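Local coordinates for Rho guanyl nucleotide exchange factor (Rom2), putative (Aspergillus fumigatus Af293, PDB 5O51), which probably acts, as a whole protein, as a guanine-nucleotide exchange factor for Rho-type GTPases, the present chain being its CNH domain, a seven-bladed beta-propeller, at residues A[70-76]-A[87-91]; A[78-83]-A[112-118]; A[124-129]-A[140-144]. All blocks are in the same frame, centred on the assembly; numbering follows the deposited sequence.

Interaction 1. Residues A[70-76]-A[87-91]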
loop_
_atom_site.group_PDB
_atom_site.type_symbol
_atom_site.label_atom_id
_atom_site.label_comp_id
_atom_site.label_asym_id
_atom_site.label_seq_id
_atom_site.Cartn_x
_atom_site.Cartn_y
_atom_site.Cartn_z
ATOM N N THR A 70 -0.258 -4.042 -10.252
ATOM C CA THR A 70 -0.545 -4.982 -11.376
ATOM C C THR A 70 -1.737 -5.883 -11.075
ATOM O O THR A 70 -2.046 -6.051 -9.925
ATOM C CB THR A 70 0.595 -5.995 -11.636
ATOM O OG1 THR A 70 0.991 -6.597 -10.394
ATOM C CG2 THR A 70 1.791 -5.343 -12.329
ATOM N N LEU A 71 -2.378 -6.436 -12.124
ATOM C CA LEU A 71 -3.206 -7.685 -12.083
ATOM C C LEU A 71 -2.517 -8.675 -12.968
ATOM O O LEU A 71 -2.711 -8.658 -14.173
ATOM C CB LEU A 71 -4.591 -7.467 -12.696
ATOM C CG LEU A 71 -5.731 -6.990 -11.817
ATOM C CD1 LEU A 71 -5.372 -5.615 -11.358
ATOM C CD2 LEU A 71 -7.077 -6.973 -12.571
ATOM N N GLU A 72 -1.692 -9.537 -12.411
ATOM C CA GLU A 72 -0.751 -10.310 -13.234
ATOM C C GLU A 72 -1.503 -11.366 -14.077
ATOM O O GLU A 72 -1.070 -11.708 -15.197
ATOM C CB GLU A 72 0.365 -10.925 -12.341
ATOM C CG GLU A 72 1.645 -11.359 -13.070
ATOM C CD GLU A 72 2.848 -10.397 -12.918
ATOM O OE1 GLU A 72 2.721 -9.223 -13.291
ATOM O OE2 GLU A 72 3.949 -10.822 -12.474
ATOM N N GLU A 73 -2.649 -11.800 -13.559
ATOM C CA GLU A 73 -3.485 -12.819 -14.192
ATOM C C GLU A 73 -4.066 -12.318 -15.514
ATOM O O GLU A 73 -4.230 -13.135 -16.446
ATOM C CB GLU A 73 -4.603 -13.278 -13.223
ATOM C CG GLU A 73 -5.620 -14.263 -13.781
ATOM C CD GLU A 73 -5.035 -15.641 -14.081
ATOM O OE1 GLU A 73 -4.558 -16.312 -13.137
ATOM O OE2 GLU A 73 -5.067 -16.064 -15.256
ATOM N N TYR A 74 -4.369 -11.001 -15.552
ATOM C CA TYR A 74 -4.923 -10.287 -16.719
ATOM C C TYR A 74 -3.901 -9.439 -17.477
ATOM O O TYR A 74 -4.254 -8.642 -18.348
ATOM C CB TYR A 74 -6.058 -9.394 -16.242
ATOM C CG TYR A 74 -7.181 -10.243 -15.801
ATOM C CD1 TYR A 74 -7.231 -10.752 -14.518
ATOM C CD2 TYR A 74 -8.165 -10.624 -16.703
ATOM C CE1 TYR A 74 -8.263 -11.592 -14.127
ATOM C CE2 TYR A 74 -9.202 -11.455 -16.331
ATOM C CZ TYR A 74 -9.253 -11.936 -15.039
ATOM O OH TYR A 74 -10.296 -12.749 -14.658
ATOM N N GLN A 75 -2.634 -9.584 -17.111
ATOM C CA GLN A 75 -1.550 -8.832 -17.723
ATOM C C GLN A 75 -1.879 -7.315 -17.837
ATOM O O GLN A 75 -1.679 -6.719 -18.887
ATOM C CB GLN A 75 -1.191 -9.475 -19.061
ATOM C CG GLN A 75 -0.603 -10.914 -18.927
ATOM C CD GLN A 75 0.790 -10.883 -18.277
ATOM O OE1 GLN A 75 1.813 -10.531 -18.918
ATOM N NE2 GLN A 75 0.825 -11.166 -16.979
ATOM N N LEU A 76 -2.365 -6.735 -16.731
ATOM C CA LEU A 76 -2.656 -5.290 -16.637
ATOM C C LEU A 76 -1.735 -4.577 -15.645
ATOM O O LEU A 76 -1.530 -5.030 -14.467
ATOM C CB LEU A 76 -4.121 -5.019 -16.255
ATOM C CG LEU A 76 -5.181 -5.475 -17.242
ATOM C CD1 LEU A 76 -6.571 -5.123 -16.725
ATOM C CD2 LEU A 76 -4.969 -4.913 -18.622
ATOM N N SER A 87 -5.473 1.799 -16.946
ATOM C CA SER A 87 -4.810 0.559 -17.193
ATOM C C SER A 87 -3.912 0.644 -18.421
ATOM O O SER A 87 -4.132 1.438 -19.337
ATOM C CB SER A 87 -5.841 -0.541 -17.381
ATOM O OG SER A 87 -6.395 -0.461 -18.686
ATOM N N TYR A 88 -2.868 -0.160 -18.439
ATOM C CA TYR A 88 -2.076 -0.377 -19.649
ATOM C C TYR A 88 -1.873 -1.886 -19.790
ATOM O O TYR A 88 -1.716 -2.593 -18.786
ATOM C CB TYR A 88 -0.704 0.239 -19.526
ATOM C CG TYR A 88 -0.614 1.711 -19.425
ATOM C CD1 TYR A 88 -0.876 2.350 -18.231
ATOM C CD2 TYR A 88 -0.171 2.495 -20.522
ATOM C CE1 TYR A 88 -0.728 3.715 -18.098
ATOM C CE2 TYR A 88 -0.099 3.886 -20.424
ATOM C CZ TYR A 88 -0.390 4.463 -19.187
ATOM O OH TYR A 88 -0.299 5.799 -19.002
ATOM N N PRO A 89 -1.775 -2.390 -21.016
ATOM C CA PRO A 89 -1.349 -3.784 -21.054
ATOM C C PRO A 89 0.132 -3.936 -20.659
ATOM O O PRO A 89 0.955 -3.053 -20.902
ATOM C CB PRO A 89 -1.588 -4.197 -22.525
ATOM C CG PRO A 89 -1.536 -2.943 -23.312
ATOM C CD PRO A 89 -1.888 -1.792 -22.368
ATOM N N MET A 90 0.448 -5.072 -20.075
ATOM C CA MET A 90 1.821 -5.331 -19.608
ATOM C C MET A 90 2.865 -5.337 -20.698
ATOM O O MET A 90 4.051 -5.071 -20.455
ATOM C CB MET A 90 1.897 -6.681 -18.848
ATOM C CG MET A 90 2.887 -6.611 -17.699
ATOM S SD MET A 90 2.133 -5.854 -16.232
ATOM C CE MET A 90 1.327 -7.335 -15.624
ATOM N N GLU A 91 2.458 -5.646 -21.915
ATOM C CA GLU A 91 3.393 -5.488 -23.026
ATOM C C GLU A 91 3.900 -4.033 -23.208
ATOM O O GLU A 91 5.017 -3.859 -23.716
ATOM C CB GLU A 91 2.827 -6.093 -24.321
ATOM C CG GLU A 91 1.519 -5.492 -24.785
ATOM C CD GLU A 91 0.844 -6.247 -25.936
ATOM O OE1 GLU A 91 1.492 -7.114 -26.577
ATOM O OE2 GLU A 91 -0.351 -5.938 -26.203
#
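L76 and P89 face each other as an antiparallel non-hydrogen-bonded pair, their CA atoms 4.8 Å apart, where strand 76-81 begins and strand 84-89 ends. The one backbone hydrogen bond between the two segments follows directly: M90 N donates to Q75 O over 2.9 Å. A gentler CA-H...O contact runs from L76 CA to Y88 O. On the other side of strand 76-81, Q75 and L76 both face L71 in a G1 beta bulge, which closes the turn from strand 65-71.

M90 supplies most of the side-chain contact. Its chain, bent at chi2 (82°) and chi3 (83°), folds over this turn and crosses T70, E72 and Q75 at about right angles. The terminal M90 CE lies 3.9 Å from T70 CG2 and comes to 3.3 Å from E72 OE1, while SD passes T70 CG2 at 4.0 Å. Nearer the backbone, Q75 OE1 touches M90 CB. The rotation of the same amide is set by its nitrogen: Q75 NE2 donates to E72 O at 2.7 Å, in the carbonyl plane and on a lone pair.

The contact therefore combines a polar frame with an apolar lid: backbone hydrogen bonds and the one from the Q75 side-chain amide hold the turn, and the buried thioether covers it by dispersion, its methyl resting against a carboxylate oxygen.

Interaction 2. Residues A[78-83]-A[112-118]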
loop_
_atom_site.group_PDB
_atom_site.type_symbol
_atom_site.label_atom_id
_atom_site.label_comp_id
_atom_site.label_asym_id
_atom_site.label_seq_id
_atom_site.Cartn_x
_atom_site.Cartn_y
_atom_site.Cartn_z
ATOM N N LEU A 78 -1.748 -1.175 -13.555
ATOM C CA LEU A 78 -2.648 -0.135 -12.988
ATOM C C LEU A 78 -1.857 1.098 -12.479
ATOM O O LEU A 78 -0.878 0.980 -11.661
ATOM C CB LEU A 78 -3.447 -0.716 -11.851
ATOM C CG LEU A 78 -4.214 -2.025 -12.148
ATOM C CD1 LEU A 78 -4.837 -2.511 -10.844
ATOM C CD2 LEU A 78 -5.289 -1.745 -13.201
ATOM N N VAL A 79 -2.230 2.274 -13.007
ATOM C CA VAL A 79 -1.478 3.519 -12.762
ATOM C C VAL A 79 -2.386 4.671 -12.320
ATOM O O VAL A 79 -3.300 5.033 -13.035
ATOM C CB VAL A 79 -0.733 3.925 -14.040
ATOM C CG1 VAL A 79 -0.035 5.279 -13.896
ATOM C CG2 VAL A 79 0.281 2.830 -14.403
ATOM N N LEU A 80 -2.085 5.278 -11.169
ATOM C CA LEU A 80 -2.741 6.480 -10.679
ATOM C C LEU A 80 -1.778 7.681 -10.893
ATOM O O LEU A 80 -0.755 7.755 -10.236
ATOM C CB LEU A 80 -3.115 6.341 -9.234
ATOM C CG LEU A 80 -3.847 7.531 -8.575
ATOM C CD1 LEU A 80 -5.117 7.862 -9.335
ATOM C CD2 LEU A 80 -4.194 7.237 -7.121
ATOM N N ALA A 81 -2.102 8.572 -11.868
ATOM C CA ALA A 81 -1.237 9.676 -12.339
ATOM C C ALA A 81 -2.068 10.960 -12.356
ATOM O O ALA A 81 -3.098 11.055 -13.057
ATOM C CB ALA A 81 -0.698 9.405 -13.723
ATOM N N ASN A 82 -1.679 11.897 -11.514
ATOM C CA ASN A 82 -2.396 13.171 -11.386
ATOM C C ASN A 82 -3.887 12.946 -11.273
ATOM O O ASN A 82 -4.696 13.490 -12.057
ATOM C CB ASN A 82 -2.055 14.059 -12.569
ATOM C CG ASN A 82 -2.301 15.546 -12.279
ATOM O OD1 ASN A 82 -2.396 15.978 -11.139
ATOM N ND2 ASN A 82 -2.379 16.322 -13.334
ATOM N N LYS A 83 -4.211 12.047 -10.345
ATOM C CA LYS A 83 -5.584 11.684 -9.924
ATOM C C LYS A 83 -6.429 10.932 -10.909
ATOM O O LYS A 83 -7.599 10.650 -10.637
ATOM C CB LYS A 83 -6.321 12.894 -9.365
ATOM C CG LYS A 83 -5.499 13.548 -8.272
ATOM C CD LYS A 83 -6.238 14.739 -7.716
ATOM C CE LYS A 83 -5.573 15.212 -6.431
ATOM N NZ LYS A 83 -5.959 16.615 -6.132
ATOM N N HIS A 112 -11.152 10.876 -11.594
ATOM C CA HIS A 112 -10.711 11.591 -10.396
ATOM C C HIS A 112 -10.623 10.525 -9.311
ATOM O O HIS A 112 -11.594 9.853 -9.084
ATOM C CB HIS A 112 -11.714 12.705 -10.014
ATOM C CG HIS A 112 -11.168 13.705 -9.037
ATOM N ND1 HIS A 112 -11.157 13.488 -7.677
ATOM C CD2 HIS A 112 -10.584 14.911 -9.228
ATOM C CE1 HIS A 112 -10.583 14.513 -7.072
ATOM N NE2 HIS A 112 -10.236 15.396 -7.992
ATOM N N ALA A 113 -9.457 10.323 -8.696
ATOM C CA ALA A 113 -9.296 9.315 -7.625
ATOM C C ALA A 113 -8.137 9.685 -6.775
ATOM O O ALA A 113 -7.088 10.143 -7.264
ATOM C CB ALA A 113 -9.101 7.908 -8.212
ATOM N N ASN A 114 -8.294 9.484 -5.497
ATOM C CA ASN A 114 -7.245 9.737 -4.519
ATOM C C ASN A 114 -6.369 8.508 -4.168
ATOM O O ASN A 114 -5.210 8.684 -3.933
ATOM C CB ASN A 114 -7.903 10.342 -3.259
ATOM C CG ASN A 114 -8.647 11.627 -3.601
ATOM O OD1 ASN A 114 -9.886 11.668 -3.662
ATOM N ND2 ASN A 114 -7.873 12.645 -3.979
ATOM N N PHE A 115 -6.940 7.307 -4.068
ATOM C CA PHE A 115 -6.173 6.042 -3.968
ATOM C C PHE A 115 -6.963 4.871 -4.533
ATOM O O PHE A 115 -8.126 5.037 -4.956
ATOM C CB PHE A 115 -5.583 5.738 -2.559
ATOM C CG PHE A 115 -6.587 5.588 -1.438
ATOM C CD1 PHE A 115 -7.024 6.702 -0.725
ATOM C CD2 PHE A 115 -6.996 4.340 -1.005
ATOM C CE1 PHE A 115 -7.907 6.576 0.339
ATOM C CE2 PHE A 115 -7.875 4.198 0.065
ATOM C CZ PHE A 115 -8.333 5.315 0.739
ATOM N N PHE A 116 -6.284 3.728 -4.674
ATOM C CA PHE A 116 -6.918 2.503 -5.092
ATOM C C PHE A 116 -6.367 1.245 -4.425
ATOM O O PHE A 116 -5.292 1.260 -3.855
ATOM C CB PHE A 116 -6.875 2.402 -6.593
ATOM C CG PHE A 116 -5.559 1.909 -7.179
ATOM C CD1 PHE A 116 -5.329 0.551 -7.373
ATOM C CD2 PHE A 116 -4.594 2.819 -7.630
ATOM C CE1 PHE A 116 -4.158 0.099 -7.971
ATOM C CE2 PHE A 116 -3.427 2.370 -8.236
ATOM C CZ PHE A 116 -3.220 0.993 -8.422
ATOM N N LYS A 117 -7.092 0.141 -4.572
ATOM C CA LYS A 117 -6.660 -1.162 -4.099
ATOM C C LYS A 117 -7.195 -2.311 -4.990
ATOM O O LYS A 117 -8.386 -2.393 -5.303
ATOM C CB LYS A 117 -7.129 -1.321 -2.672
ATOM C CG LYS A 117 -6.669 -2.596 -2.010
ATOM C CD LYS A 117 -5.257 -2.451 -1.525
ATOM C CE LYS A 117 -4.655 -3.796 -1.133
ATOM N NZ LYS A 117 -5.544 -4.566 -0.226
ATOM N N ALA A 118 -6.293 -3.180 -5.409
ATOM C CA ALA A 118 -6.632 -4.354 -6.217
ATOM C C ALA A 118 -6.393 -5.570 -5.383
ATOM O O ALA A 118 -5.243 -5.815 -4.978
ATOM C CB ALA A 118 -5.742 -4.443 -7.439
#
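L80 reaches from strand 76-81 into the angle between A113 and F116, and its atoms divide the contact among them. L80 CB borders the CD2-CE2 edge of the F116 ring, near the ring plane, 4.1 Å from F116 CE2. With CG anti to the backbone N (chi1 -179°), the branch is carried beyond the ring toward the chain that leads into strand 115-120. There the two methyls separate: L80 CD1 lies 3.7 Å from A113 O and also touches A113 CB, while L80 CD2 comes to 3.6 Å from N114 O and lies against F115 CA. One leucine thus packs on a ring edge at its base and on peptide backbone at its tip.

L78, two residues earlier on the same face, meets the ring at CZ and CE1. L78 CB approaches F116 CZ obliquely at 3.8 Å, and L78 CD1 touches both F116 CE1 and A118 CB, 4.0 Å from the latter. The F116 CG stands between the backbone N and the carbonyl carbon (chi1 81°), which places the ring between its own strand and the CB atoms of the two leucines.

At the other end the contact becomes polar. A113 N makes a weak hydrogen bond to K83 O (2.7 Å), and the extended K83 chain runs alongside H112 in the same direction, with K83 CD 4.1 Å from H112 NE2. N114 turns its OD1 to T132 N, next to a classic bulge in which N114 and F115 both face V130.

Strands 78-81 and 115-118 run antiparallel at 173°, yet their axes come no closer than 8.5 Å, and the strands belong to different four-stranded sheets. Such side-chain packing between the faces of successive blades is typical of a beta-propeller.

Interaction 3. Residues A[124-129]-A[140-144]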
loop_
_atom_site.group_PDB
_atom_site.type_symbol
_atom_site.label_atom_id
_atom_site.label_comp_id
_atom_site.label_asym_id
_atom_site.label_seq_id
_atom_site.Cartn_x
_atom_site.Cartn_y
_atom_site.Cartn_z
ATOM N N ARG A 124 -15.633 -12.968 -8.897
ATOM C CA ARG A 124 -14.512 -12.453 -9.722
ATOM C C ARG A 124 -13.356 -11.970 -8.824
ATOM O O ARG A 124 -13.259 -12.381 -7.659
ATOM C CB ARG A 124 -14.968 -11.362 -10.715
ATOM C CG ARG A 124 -15.780 -11.897 -11.891
ATOM C CD ARG A 124 -17.227 -12.115 -11.497
ATOM N NE ARG A 124 -17.793 -10.867 -10.968
ATOM C CZ ARG A 124 -18.592 -10.740 -9.906
ATOM N NH1 ARG A 124 -18.969 -11.788 -9.171
ATOM N NH2 ARG A 124 -19.022 -9.526 -9.565
ATOM N N HIS A 125 -12.442 -11.164 -9.359
ATOM C CA HIS A 125 -11.564 -10.395 -8.489
ATOM C C HIS A 125 -11.321 -8.994 -9.023
ATOM O O HIS A 125 -11.526 -8.761 -10.176
ATOM C CB HIS A 125 -10.306 -11.174 -8.120
ATOM C CG HIS A 125 -9.398 -11.515 -9.258
ATOM N ND1 HIS A 125 -8.735 -10.559 -9.994
ATOM C CD2 HIS A 125 -8.937 -12.715 -9.694
ATOM C CE1 HIS A 125 -7.926 -11.158 -10.850
ATOM N NE2 HIS A 125 -8.028 -12.466 -10.686
ATOM N N LEU A 126 -10.896 -8.078 -8.145
ATOM C CA LEU A 126 -11.392 -6.691 -8.171
ATOM C C LEU A 126 -10.372 -5.568 -8.055
ATOM O O LEU A 126 -9.238 -5.803 -7.678
ATOM C CB LEU A 126 -12.413 -6.538 -7.047
ATOM C CG LEU A 126 -13.652 -7.425 -7.132
ATOM C CD1 LEU A 126 -14.437 -7.227 -5.850
ATOM C CD2 LEU A 126 -14.522 -7.108 -8.341
ATOM N N VAL A 127 -10.811 -4.360 -8.422
ATOM C CA VAL A 127 -10.066 -3.104 -8.282
ATOM C C VAL A 127 -11.017 -2.033 -7.660
ATOM O O VAL A 127 -12.053 -1.809 -8.216
ATOM C CB VAL A 127 -9.593 -2.595 -9.673
ATOM C CG1 VAL A 127 -8.806 -1.306 -9.565
ATOM C CG2 VAL A 127 -8.742 -3.622 -10.390
ATOM N N CYS A 128 -10.665 -1.393 -6.536
ATOM C CA CYS A 128 -11.466 -0.271 -5.971
ATOM C C CYS A 128 -10.729 1.012 -6.106
ATOM O O CYS A 128 -9.538 1.052 -5.821
ATOM C CB CYS A 128 -11.768 -0.391 -4.482
ATOM S SG CYS A 128 -12.098 -2.056 -3.974
ATOM N N SER A 129 -11.443 2.059 -6.491
ATOM C CA SER A 129 -10.935 3.437 -6.473
ATOM C C SER A 129 -11.748 4.291 -5.513
ATOM O O SER A 129 -12.963 4.221 -5.503
ATOM C CB SER A 129 -11.018 4.039 -7.853
ATOM O OG SER A 129 -12.338 4.031 -8.277
ATOM N N LYS A 140 -15.643 3.053 -5.668
ATOM C CA LYS A 140 -16.083 2.366 -6.874
ATOM C C LYS A 140 -15.317 1.073 -7.056
ATOM O O LYS A 140 -14.120 1.012 -6.769
ATOM C CB LYS A 140 -15.894 3.240 -8.090
ATOM C CG LYS A 140 -16.847 4.402 -8.190
ATOM C CD LYS A 140 -17.120 4.735 -9.655
ATOM C CE LYS A 140 -17.761 6.107 -9.816
ATOM N NZ LYS A 140 -17.197 6.847 -10.980
ATOM N N VAL A 141 -16.000 0.052 -7.557
ATOM C CA VAL A 141 -15.476 -1.307 -7.581
ATOM C C VAL A 141 -15.551 -1.820 -9.035
ATOM O O VAL A 141 -16.414 -1.392 -9.745
ATOM C CB VAL A 141 -16.273 -2.125 -6.559
ATOM C CG1 VAL A 141 -15.701 -3.526 -6.400
ATOM C CG2 VAL A 141 -16.327 -1.373 -5.231
ATOM N N TYR A 142 -14.600 -2.639 -9.501
ATOM C CA TYR A 142 -14.468 -2.984 -10.955
ATOM C C TYR A 142 -14.086 -4.413 -11.179
ATOM O O TYR A 142 -13.347 -4.973 -10.392
ATOM C CB TYR A 142 -13.376 -2.167 -11.637
ATOM C CG TYR A 142 -13.728 -0.726 -11.810
ATOM C CD1 TYR A 142 -13.596 0.150 -10.750
ATOM C CD2 TYR A 142 -14.206 -0.240 -13.023
ATOM C CE1 TYR A 142 -13.945 1.476 -10.861
ATOM C CE2 TYR A 142 -14.572 1.084 -13.138
ATOM C CZ TYR A 142 -14.428 1.935 -12.052
ATOM O OH TYR A 142 -14.744 3.268 -12.122
ATOM N N GLU A 143 -14.506 -4.986 -12.306
ATOM C CA GLU A 143 -14.264 -6.410 -12.572
ATOM C C GLU A 143 -13.689 -6.612 -13.975
ATOM O O GLU A 143 -13.998 -5.844 -14.864
ATOM C CB GLU A 143 -15.571 -7.215 -12.377
ATOM C CG GLU A 143 -16.767 -6.832 -13.276
ATOM C CD GLU A 143 -18.124 -7.437 -12.835
ATOM O OE1 GLU A 143 -18.160 -8.425 -12.060
ATOM O OE2 GLU A 143 -19.181 -6.911 -13.264
ATOM N N PRO A 144 -12.832 -7.629 -14.173
ATOM C CA PRO A 144 -12.296 -7.954 -15.503
ATOM C C PRO A 144 -13.286 -8.037 -16.679
ATOM O O PRO A 144 -14.326 -8.690 -16.594
ATOM C CB PRO A 144 -11.640 -9.311 -15.263
ATOM C CG PRO A 144 -11.034 -9.144 -13.916
ATOM C CD PRO A 144 -12.081 -8.361 -13.136
#
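The Y142 ring lies edge-on to the neighbouring strand: V127 O sits in its plane at the edge, 3.6 Å from Y142 CD1, and S129 OG also borders the edge near CE1. The R124 guanidinium likewise uses its edge, receiving E143 OE1 in its plane. Y142 belongs to a beta hairpin of strands 125-132 and 137-143, the middle pair of a four-stranded propeller blade, and R124 lies just before its first strand.

In the hairpin S129 and K140 form a hydrogen-bonded pair with bonds in both directions, S129 N to K140 O and K140 N to S129 O, each 2.9 Å. C128 and V141 make the next, non-hydrogen-bonded pair. Beyond it, V127 N reaches Y142 O over a longer 3.3 Å. The side chains of V127, S129, K140 and Y142 share one face, where Q110 OE1 accepts weak bonds from S129 OG, Y142 OH and K140 NZ. C128 and V141 occupy the other face.

Toward the end of the hairpin, L126 CD1 packs on V141 CG1 at 3.9 Å, and the sister methyl CD2 lies close to Y142 O. H125 O meets the P144 ring at CD.

R124, poorly ordered and also in a cation-pi contact with F171, folds back toward E143 through bends at chi2 and chi3. Its guanidinium plane is turned 58° from the carboxylate, in a side-on salt bridge that falls on a single oxygen: E143 OE1 accepts from R124 NE at 2.7 Å, nearly along the C-O axis, and from R124 NH2 at 2.9 Å, on the syn side but tilted out of the carboxylate plane.

How the interactions relate
The three contacts occupy two successive blades of the CNH propeller, with centres 13 to 15 Å apart. Interaction 1 lies within the sheet built from strands 65-71, 76-81, 84-89 and 107-110, and interaction 3 within that of strands 115-120, 125-132, 137-143 and 169-176; interaction 2 joins the two sheets. Along the chain the segments of interactions 1 and 2 alternate, whereas interaction 3 opens after both have closed. L71, L78, A118 and V127 gather their side chains at the meeting of all three, and Y74 packs on H125 and P144 farther out. The two blades thus meet through a shared apolar cluster, with a second contact at Y74, H125 and P144.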